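R.Ecl18kI (Enterobacter cloacae, PDB 2GB7) recognises the double-stranded DNA sequence 5'-CCNGG-3', flipping nucleotides out of the helix, and cleaves it before the first C as a type II restriction endonuclease. Local coordinates at residues P138-G143 and R297-A302; V166-S171 and V265-S270; K30-L35 and F289-N294. The protein carries 1 engineered substitution. All coordinates share one frame; numbering follows the deposited sequence.

Interaction 1 (P138-G143 and R297-A302)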
loop_
_atom_site.group_PDB
_atom_site.type_symbol
_atom_site.label_atom_id
_atom_site.label_comp_id
_atom_site.label_asym_id
_atom_site.label_seq_id
_atom_site.Cartn_x
_atom_site.Cartn_y
_atom_site.Cartn_z
ATOM N N PRO F 138 -4.962 -24.971 17.780
ATOM C CA PRO F 138 -6.195 -24.169 17.912
ATOM C C PRO F 138 -5.941 -22.729 17.574
ATOM O O PRO F 138 -5.080 -22.116 18.189
ATOM C CB PRO F 138 -6.534 -24.286 19.398
ATOM C CG PRO F 138 -5.220 -24.595 20.092
ATOM C CD PRO F 138 -4.424 -25.410 19.073
ATOM N N VAL F 139 -6.688 -22.217 16.597
ATOM C CA VAL F 139 -6.649 -20.812 16.233
ATOM C C VAL F 139 -8.046 -20.295 15.942
ATOM O O VAL F 139 -8.936 -21.026 15.452
ATOM C CB VAL F 139 -5.753 -20.505 15.010
ATOM C CG1 VAL F 139 -4.293 -20.844 15.298
ATOM C CG2 VAL F 139 -6.285 -21.239 13.728
ATOM N N ASP F 140 -8.236 -19.034 16.286
ATOM C CA ASP F 140 -9.345 -18.278 15.773
ATOM C C ASP F 140 -8.840 -17.456 14.617
ATOM O O ASP F 140 -7.723 -16.927 14.644
ATOM C CB ASP F 140 -9.960 -17.362 16.830
ATOM C CG ASP F 140 -10.851 -18.112 17.810
ATOM O OD1 ASP F 140 -11.047 -19.338 17.643
ATOM O OD2 ASP F 140 -11.333 -17.489 18.785
ATOM N N VAL F 141 -9.688 -17.348 13.606
ATOM C CA VAL F 141 -9.369 -16.622 12.408
ATOM C C VAL F 141 -10.164 -15.319 12.472
ATOM O O VAL F 141 -11.393 -15.326 12.429
ATOM C CB VAL F 141 -9.770 -17.430 11.164
ATOM C CG1 VAL F 141 -9.432 -16.664 9.869
ATOM C CG2 VAL F 141 -9.112 -18.805 11.203
ATOM N N GLN F 142 -9.461 -14.203 12.615
ATOM C CA GLN F 142 -10.119 -12.899 12.754
ATOM C C GLN F 142 -11.148 -12.554 11.654
ATOM O O GLN F 142 -12.146 -11.888 11.926
ATOM C CB GLN F 142 -9.089 -11.822 13.103
ATOM C CG GLN F 142 -8.588 -11.926 14.550
ATOM C CD GLN F 142 -9.454 -11.172 15.552
ATOM O OE1 GLN F 142 -9.022 -10.909 16.674
ATOM N NE2 GLN F 142 -10.679 -10.829 15.159
ATOM N N GLY F 143 -10.927 -13.009 10.428
ATOM C CA GLY F 143 -11.908 -12.766 9.373
ATOM C C GLY F 143 -13.174 -13.609 9.454
ATOM O O GLY F 143 -14.027 -13.531 8.560
ATOM N N ARG F 297 -15.075 -28.637 14.691
ATOM C CA ARG F 297 -15.897 -29.515 15.517
ATOM C C ARG F 297 -15.036 -30.362 16.459
ATOM O O ARG F 297 -15.481 -30.687 17.560
ATOM C CB ARG F 297 -16.946 -30.289 14.682
ATOM C CG ARG F 297 -16.433 -31.277 13.706
ATOM C CD ARG F 297 -17.589 -32.019 12.989
ATOM N NE ARG F 297 -18.628 -31.125 12.462
ATOM C CZ ARG F 297 -19.614 -31.516 11.649
ATOM N NH1 ARG F 297 -19.701 -32.786 11.266
ATOM N NH2 ARG F 297 -20.517 -30.644 11.215
ATOM N N ASN F 298 -13.789 -30.664 16.080
ATOM C CA ASN F 298 -12.857 -31.295 17.035
ATOM C C ASN F 298 -12.616 -30.387 18.236
ATOM O O ASN F 298 -12.558 -30.846 19.379
ATOM C CB ASN F 298 -11.513 -31.625 16.399
ATOM C CG ASN F 298 -11.610 -32.703 15.348
ATOM O OD1 ASN F 298 -12.479 -33.587 15.413
ATOM N ND2 ASN F 298 -10.696 -32.657 14.375
ATOM N N ARG F 299 -12.480 -29.093 17.972
ATOM C CA ARG F 299 -12.277 -28.155 19.075
ATOM C C ARG F 299 -13.509 -28.029 19.954
ATOM O O ARG F 299 -13.388 -27.935 21.161
ATOM C CB ARG F 299 -11.836 -26.793 18.541
ATOM C CG ARG F 299 -10.406 -26.870 18.029
ATOM C CD ARG F 299 -10.010 -25.664 17.278
ATOM N NE ARG F 299 -10.123 -24.434 18.066
ATOM C CZ ARG F 299 -10.133 -23.231 17.505
ATOM N NH1 ARG F 299 -10.032 -23.137 16.192
ATOM N NH2 ARG F 299 -10.235 -22.137 18.244
ATOM N N LEU F 300 -14.685 -28.005 19.334
ATOM C CA LEU F 300 -15.976 -27.938 20.042
ATOM C C LEU F 300 -16.109 -29.179 20.926
ATOM O O LEU F 300 -16.453 -29.098 22.100
ATOM C CB LEU F 300 -17.104 -27.912 19.010
ATOM C CG LEU F 300 -18.343 -27.041 19.174
ATOM C CD1 LEU F 300 -17.994 -25.635 19.665
ATOM C CD2 LEU F 300 -19.066 -26.965 17.840
ATOM N N SER F 301 -15.815 -30.333 20.336
ATOM C CA SER F 301 -15.817 -31.610 21.035
ATOM C C SER F 301 -14.878 -31.609 22.254
ATOM O O SER F 301 -15.238 -32.122 23.318
ATOM C CB SER F 301 -15.450 -32.716 20.043
ATOM O OG SER F 301 -15.493 -33.973 20.655
ATOM N N ALA F 302 -13.697 -31.012 22.103
ATOM C CA ALA F 302 -12.730 -30.880 23.202
ATOM C C ALA F 302 -13.250 -30.110 24.426
ATOM O O ALA F 302 -12.746 -30.306 25.535
ATOM C CB ALA F 302 -11.422 -30.280 22.702
#
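Arg299, on the C-terminal helix 290-302, grips Val139 and Asp140 through a salt bridge combined with a backbone hydrogen bond, joining that helix to the start of edge strand 140-141 of the mixed sheet. The side chain leaves the helix toward the strand and bends at chi3 (58°), which brings the guanidinium alongside the chain from Pro138 to Asp140. Its two terminal nitrogens take separate partners. NH2 reaches Asp140 OD1 at 3.0 Å; the oxygen lies close to the guanidinium plane but is approached on its syn side from well outside the carboxylate plane, and the two flat groups are turned 33° apart. NH1 donates to Val139 O with an N-H...O angle of 137°; this bond refines as very short, and its exact length is doubtful. One guanidinium face is covered by backbone, with Val139 N 3.4 Å above the plane toward the rim, and Pro138 CB lies 3.8 Å from Arg299 NE. Proline suits this place because its compact ring lays CB against the arginine arm. Asp140 has further partners: OD1 also meets Gln282, while OD2 accepts from Val166 N and is bonded to Ser278. Arginine suits its position because one flat cation can serve a carbonyl and a carboxylate together. The buried carboxylate, shared between a guanidinium and several neutral partners, is probably held ionised, and bonds from two separate nitrogens would limit the rotation of the guanidinium against the strand.

Interaction 2 (V166-S171 and V265-S270); sequences VVQYTS and VSYTDS
Gln168 and Tyr267 meet through a hydrogen bond between an amide and a phenol, each side chain setting out from its backbone toward the other. From CB of Gln168 the chain turns at chi2 (95°), so that CG passes beside the outer end of the tyrosine while the amide swings across it. CG lies 4.0 Å from Tyr267 CE1, an apolar touch on the ring. CD comes next, 3.9 Å from Tyr267 OH. At the tip, NE2 donates to Tyr267 OH over 3.1 Å in a nearly straight bond, with an N-H...O angle of 164°. The phenol oxygen lies nearly in the amide plane, although the amide and the ring stand 78° apart. Glutamine suits the site by offering its CG methylene to the ring and an N-H to the hydroxyl. Tyrosine spans the gap between backbones whose nearest CA atoms, those of Gln168 and Tyr267, are 9.7 Å apart. On the tyrosine's own side, Val265 CG2 covers part of one ring face, 3.8 Å above the plane. Thr268, the following residue, is the N-cap of helix 269-285 and bonds to Glu271 N. Gln168 and Tyr267 both pack on Ile275 of that helix, which thus backs the pair, while helix 166-171 lies in the connection between the neighbouring antiparallel strands 161-163 and 177-181.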
loop_
_atom_site.group_PDB
_atom_site.type_symbol
_atom_site.label_atom_id
_atom_site.label_comp_id
_atom_site.label_asym_id
_atom_site.label_seq_id
_atom_site.Cartn_x
_atom_site.Cartn_y
_atom_site.Cartn_z
ATOM N N VAL F 166 -9.671 -16.030 20.439
ATOM C CA VAL F 166 -9.925 -14.660 20.927
ATOM C C VAL F 166 -10.446 -14.593 22.374
ATOM O O VAL F 166 -10.077 -13.690 23.106
ATOM C CB VAL F 166 -10.844 -13.839 19.975
ATOM C CG1 VAL F 166 -10.146 -13.661 18.634
ATOM C CG2 VAL F 166 -12.199 -14.515 19.777
ATOM N N VAL F 167 -11.286 -15.541 22.788
ATOM C CA VAL F 167 -11.831 -15.507 24.159
ATOM C C VAL F 167 -10.711 -15.650 25.181
ATOM O O VAL F 167 -10.619 -14.875 26.147
ATOM C CB VAL F 167 -12.927 -16.567 24.360
ATOM C CG1 VAL F 167 -13.359 -16.691 25.842
ATOM C CG2 VAL F 167 -14.127 -16.229 23.519
ATOM N N GLN F 168 -9.857 -16.646 24.949
ATOM C CA GLN F 168 -8.726 -16.875 25.830
ATOM C C GLN F 168 -7.782 -15.702 25.786
ATOM O O GLN F 168 -7.299 -15.283 26.826
ATOM C CB GLN F 168 -7.956 -18.112 25.414
ATOM C CG GLN F 168 -8.754 -19.402 25.601
ATOM C CD GLN F 168 -9.467 -19.815 24.306
ATOM O OE1 GLN F 168 -9.902 -18.976 23.502
ATOM N NE2 GLN F 168 -9.581 -21.124 24.104
ATOM N N TYR F 169 -7.492 -15.198 24.585
ATOM C CA TYR F 169 -6.593 -14.050 24.448
ATOM C C TYR F 169 -7.080 -12.847 25.276
ATOM O O TYR F 169 -6.304 -12.225 26.005
ATOM C CB TYR F 169 -6.401 -13.660 22.963
ATOM C CG TYR F 169 -5.385 -12.552 22.843
ATOM C CD1 TYR F 169 -4.036 -12.839 22.713
ATOM C CD2 TYR F 169 -5.771 -11.205 22.943
ATOM C CE1 TYR F 169 -3.084 -11.832 22.655
ATOM C CE2 TYR F 169 -4.825 -10.194 22.865
ATOM C CZ TYR F 169 -3.484 -10.527 22.743
ATOM O OH TYR F 169 -2.537 -9.533 22.680
ATOM N N THR F 170 -8.375 -12.581 25.204
ATOM C CA THR F 170 -8.992 -11.436 25.873
ATOM C C THR F 170 -8.902 -11.586 27.379
ATOM O O THR F 170 -8.691 -10.612 28.103
ATOM C CB THR F 170 -10.427 -11.297 25.415
ATOM O OG1 THR F 170 -10.408 -10.984 24.018
ATOM C CG2 THR F 170 -11.208 -10.198 26.172
ATOM N N SER F 171 -9.072 -12.815 27.847
ATOM C CA SER F 171 -8.904 -13.077 29.277
ATOM C C SER F 171 -7.451 -12.826 29.702
ATOM O O SER F 171 -7.194 -12.082 30.651
ATOM C CB SER F 171 -9.330 -14.500 29.626
ATOM O OG SER F 171 -9.281 -14.696 31.043
ATOM N N VAL F 265 -7.150 -27.803 29.521
ATOM C CA VAL F 265 -7.517 -26.658 30.339
ATOM C C VAL F 265 -9.001 -26.775 30.703
ATOM O O VAL F 265 -9.856 -27.010 29.844
ATOM C CB VAL F 265 -7.161 -25.304 29.627
ATOM C CG1 VAL F 265 -7.624 -25.316 28.196
ATOM C CG2 VAL F 265 -7.735 -24.093 30.366
ATOM N N SER F 266 -9.290 -26.649 31.995
ATOM C CA SER F 266 -10.670 -26.589 32.446
ATOM C C SER F 266 -11.129 -25.131 32.473
ATOM O O SER F 266 -10.511 -24.268 33.113
ATOM C CB SER F 266 -10.874 -27.312 33.792
ATOM O OG SER F 266 -9.843 -27.019 34.722
ATOM N N TYR F 267 -12.189 -24.863 31.725
ATOM C CA TYR F 267 -12.771 -23.536 31.665
ATOM C C TYR F 267 -13.988 -23.449 32.564
ATOM O O TYR F 267 -14.698 -24.437 32.766
ATOM C CB TYR F 267 -13.203 -23.201 30.239
ATOM C CG TYR F 267 -12.077 -23.175 29.228
ATOM C CD1 TYR F 267 -11.186 -22.112 29.184
ATOM C CD2 TYR F 267 -11.916 -24.212 28.313
ATOM C CE1 TYR F 267 -10.151 -22.079 28.269
ATOM C CE2 TYR F 267 -10.885 -24.188 27.372
ATOM C CZ TYR F 267 -10.009 -23.106 27.362
ATOM O OH TYR F 267 -8.982 -23.054 26.456
ATOM N N THR F 268 -14.222 -22.253 33.102
ATOM C CA THR F 268 -15.499 -21.921 33.731
ATOM C C THR F 268 -16.597 -22.106 32.692
ATOM O O THR F 268 -16.322 -22.078 31.492
ATOM C CB THR F 268 -15.539 -20.447 34.212
ATOM O OG1 THR F 268 -15.380 -19.558 33.096
ATOM C CG2 THR F 268 -14.446 -20.179 35.242
ATOM N N ASP F 269 -17.832 -22.284 33.142
ATOM C CA ASP F 269 -18.942 -22.473 32.210
ATOM C C ASP F 269 -19.131 -21.246 31.311
ATOM O O ASP F 269 -19.399 -21.383 30.109
ATOM C CB ASP F 269 -20.227 -22.842 32.967
ATOM C CG ASP F 269 -20.061 -24.099 33.831
ATOM O OD1 ASP F 269 -19.342 -25.038 33.426
ATOM O OD2 ASP F 269 -20.662 -24.156 34.924
ATOM N N SER F 270 -18.950 -20.060 31.892
ATOM C CA SER F 270 -18.994 -18.800 31.166
ATOM C C SER F 270 -17.965 -18.741 30.031
ATOM O O SER F 270 -18.325 -18.450 28.878
ATOM C CB SER F 270 -18.776 -17.631 32.128
ATOM O OG SER F 270 -18.545 -16.423 31.422
#

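Interaction 3 (K30-L35 and F289-N294)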
loop_
_atom_site.group_PDB
_atom_site.type_symbol
_atom_site.label_atom_id
_atom_site.label_comp_id
_atom_site.label_asym_id
_atom_site.label_seq_id
_atom_site.Cartn_x
_atom_site.Cartn_y
_atom_site.Cartn_z
ATOM N N LYS F 30 -9.642 -25.452 -2.529
ATOM C CA LYS F 30 -9.605 -26.386 -3.664
ATOM C C LYS F 30 -8.196 -26.957 -3.881
ATOM O O LYS F 30 -8.017 -28.189 -4.075
ATOM C CB LYS F 30 -10.105 -25.674 -4.933
ATOM C CG LYS F 30 -10.243 -26.615 -6.118
ATOM C CD LYS F 30 -10.664 -25.806 -7.351
ATOM C CE LYS F 30 -10.726 -26.654 -8.599
ATOM N NZ LYS F 30 -11.148 -25.794 -9.758
ATOM N N THR F 31 -7.210 -26.062 -3.819
ATOM C CA THR F 31 -5.813 -26.392 -4.076
ATOM C C THR F 31 -5.288 -27.280 -2.953
ATOM O O THR F 31 -4.643 -28.290 -3.206
ATOM C CB THR F 31 -4.988 -25.106 -4.246
ATOM O OG1 THR F 31 -5.512 -24.389 -5.367
ATOM C CG2 THR F 31 -3.529 -25.422 -4.519
ATOM N N PHE F 32 -5.586 -26.895 -1.717
ATOM C CA PHE F 32 -5.273 -27.718 -0.530
ATOM C C PHE F 32 -5.708 -29.175 -0.690
ATOM O O PHE F 32 -4.924 -30.091 -0.468
ATOM C CB PHE F 32 -5.945 -27.098 0.683
ATOM C CG PHE F 32 -5.570 -27.743 2.022
ATOM C CD1 PHE F 32 -4.435 -27.317 2.702
ATOM C CD2 PHE F 32 -6.419 -28.668 2.632
ATOM C CE1 PHE F 32 -4.119 -27.822 4.007
ATOM C CE2 PHE F 32 -6.102 -29.213 3.903
ATOM C CZ PHE F 32 -4.952 -28.782 4.585
ATOM N N CYS F 33 -6.953 -29.375 -1.087
ATOM C CA CYS F 33 -7.481 -30.707 -1.316
ATOM C C CYS F 33 -6.905 -31.379 -2.573
ATOM O O CYS F 33 -6.609 -32.588 -2.538
ATOM C CB CYS F 33 -9.003 -30.650 -1.359
ATOM S SG CYS F 33 -9.712 -30.131 0.212
ATOM N N ASP F 34 -6.731 -30.609 -3.651
ATOM C CA ASP F 34 -6.199 -31.154 -4.913
ATOM C C ASP F 34 -4.802 -31.706 -4.729
ATOM O O ASP F 34 -4.443 -32.708 -5.334
ATOM C CB ASP F 34 -6.155 -30.101 -6.026
ATOM C CG ASP F 34 -7.512 -29.828 -6.653
ATOM O OD1 ASP F 34 -8.480 -30.565 -6.393
ATOM O OD2 ASP F 34 -7.598 -28.849 -7.430
ATOM N N LEU F 35 -4.008 -31.051 -3.888
ATOM C CA LEU F 35 -2.640 -31.492 -3.634
ATOM C C LEU F 35 -2.511 -32.565 -2.545
ATOM O O LEU F 35 -1.394 -33.001 -2.233
ATOM C CB LEU F 35 -1.757 -30.285 -3.314
ATOM C CG LEU F 35 -1.571 -29.237 -4.421
ATOM C CD1 LEU F 35 -0.839 -28.024 -3.847
ATOM C CD2 LEU F 35 -0.830 -29.783 -5.648
ATOM N N PHE F 289 -16.950 -25.902 3.689
ATOM C CA PHE F 289 -15.604 -26.440 3.648
ATOM C C PHE F 289 -15.439 -27.517 4.721
ATOM O O PHE F 289 -15.038 -27.210 5.847
ATOM C CB PHE F 289 -14.616 -25.292 3.813
ATOM C CG PHE F 289 -14.761 -24.235 2.738
ATOM C CD1 PHE F 289 -14.326 -24.494 1.452
ATOM C CD2 PHE F 289 -15.380 -23.022 3.008
ATOM C CE1 PHE F 289 -14.476 -23.557 0.429
ATOM C CE2 PHE F 289 -15.539 -22.076 2.003
ATOM C CZ PHE F 289 -15.077 -22.347 0.704
ATOM N N PRO F 290 -15.785 -28.769 4.370
ATOM C CA PRO F 290 -15.816 -29.919 5.271
ATOM C C PRO F 290 -14.563 -30.024 6.104
ATOM O O PRO F 290 -14.642 -30.299 7.316
ATOM C CB PRO F 290 -15.913 -31.108 4.302
ATOM C CG PRO F 290 -16.686 -30.578 3.181
ATOM C CD PRO F 290 -16.213 -29.151 3.009
ATOM N N TYR F 291 -13.403 -29.841 5.484
ATOM C CA TYR F 291 -12.147 -30.034 6.248
ATOM C C TYR F 291 -12.057 -29.044 7.398
ATOM O O TYR F 291 -11.586 -29.380 8.480
ATOM C CB TYR F 291 -10.913 -29.909 5.353
ATOM C CG TYR F 291 -9.569 -30.091 6.066
ATOM C CD1 TYR F 291 -8.959 -31.350 6.130
ATOM C CD2 TYR F 291 -8.898 -29.006 6.651
ATOM C CE1 TYR F 291 -7.712 -31.513 6.742
ATOM C CE2 TYR F 291 -7.666 -29.174 7.293
ATOM C CZ TYR F 291 -7.082 -30.437 7.321
ATOM O OH TYR F 291 -5.870 -30.607 7.941
ATOM N N VAL F 292 -12.492 -27.818 7.142
ATOM C CA VAL F 292 -12.393 -26.774 8.134
ATOM C C VAL F 292 -13.467 -26.950 9.205
ATOM O O VAL F 292 -13.205 -26.789 10.406
ATOM C CB VAL F 292 -12.507 -25.392 7.473
ATOM C CG1 VAL F 292 -12.460 -24.309 8.533
ATOM C CG2 VAL F 292 -11.354 -25.196 6.476
ATOM N N VAL F 293 -14.678 -27.289 8.773
ATOM C CA VAL F 293 -15.750 -27.610 9.720
ATOM C C VAL F 293 -15.299 -28.741 10.646
ATOM O O VAL F 293 -15.490 -28.656 11.846
ATOM C CB VAL F 293 -17.096 -27.953 9.009
ATOM C CG1 VAL F 293 -18.148 -28.431 10.017
ATOM C CG2 VAL F 293 -17.603 -26.753 8.262
ATOM N N ASN F 294 -14.695 -29.786 10.092
ATOM C CA ASN F 294 -14.288 -30.873 10.949
ATOM C C ASN F 294 -13.216 -30.437 11.950
ATOM O O ASN F 294 -13.244 -30.863 13.102
ATOM C CB ASN F 294 -13.907 -32.079 10.095
ATOM C CG ASN F 294 -15.120 -32.605 9.327
ATOM O OD1 ASN F 294 -16.263 -32.242 9.615
ATOM N ND2 ASN F 294 -14.863 -33.468 8.343
#
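Phe32 and Tyr291 form an edge-to-face aromatic pair between helix 24-34, in the N-terminal part of the chain, and the first turn of the C-terminal helix 290-302. The ring centroids are 5.0 Å apart and the planes stand at 62°, a tilted T-shape in which phenylalanine supplies the edge and tyrosine the face. Phe32 CE2 lies over the middle of the tyrosine ring, 3.6 Å above its plane, and CZ follows beside it, 3.8 Å from Tyr291 CZ. Both rings are carried out from their helices with CG anti to the backbone N (chi1 -173° in Phe32, 180° in Tyr291), which brings them together across the gap between the backbones. Apolar packing extends the contact: the buried phenylalanine also touches Tyr52 of helix 49-77 and Leu130 of helix 102-134, a place well suited to a large side chain without polar atoms. Tyr291 lies nearer the surface, as a residue bearing a hydroxyl can. Polar bonds lie beside the rings and not between them. Phe289 occupies the N-cap, and its carbonyl accepts from Val293 N at 2.9 Å; Pro290 fits the first turn because it has no N-H to satisfy. Tyr291 N is bonded to the hydroxyl of Tyr29, on the same helix as Phe32, and Phe289 stacks edge-to-face on Tyr29 and Phe25. Between the two rings the attraction is dispersion together with the pull of slightly positive ring hydrogens toward a pi cloud, so the contact depends on shape and ring orientation rather than on net charge.

Overall arrangement
Interactions 1 and 3 share helix 290-302, with Tyr291 at its beginning and Arg299 near its other end; their centres are about 15 Å apart. Interaction 2 uses the loop leading into the preceding helix 269-285, its centre about 13 Å from that of interaction 1, which it also touches where Gln142 packs on Val166. Interactions 2 and 3, with centres about 28 Å apart, do not meet. Along the chain, interaction 2 is nested within the loops closed by both others, while interactions 1 and 3 cross. The C-terminal helical hairpin is thereby tied to the N-terminal helix 24-34, to edge strand 140-141 and to helix 166-171 beside the sheet of this nuclease of the PDDEXK clan.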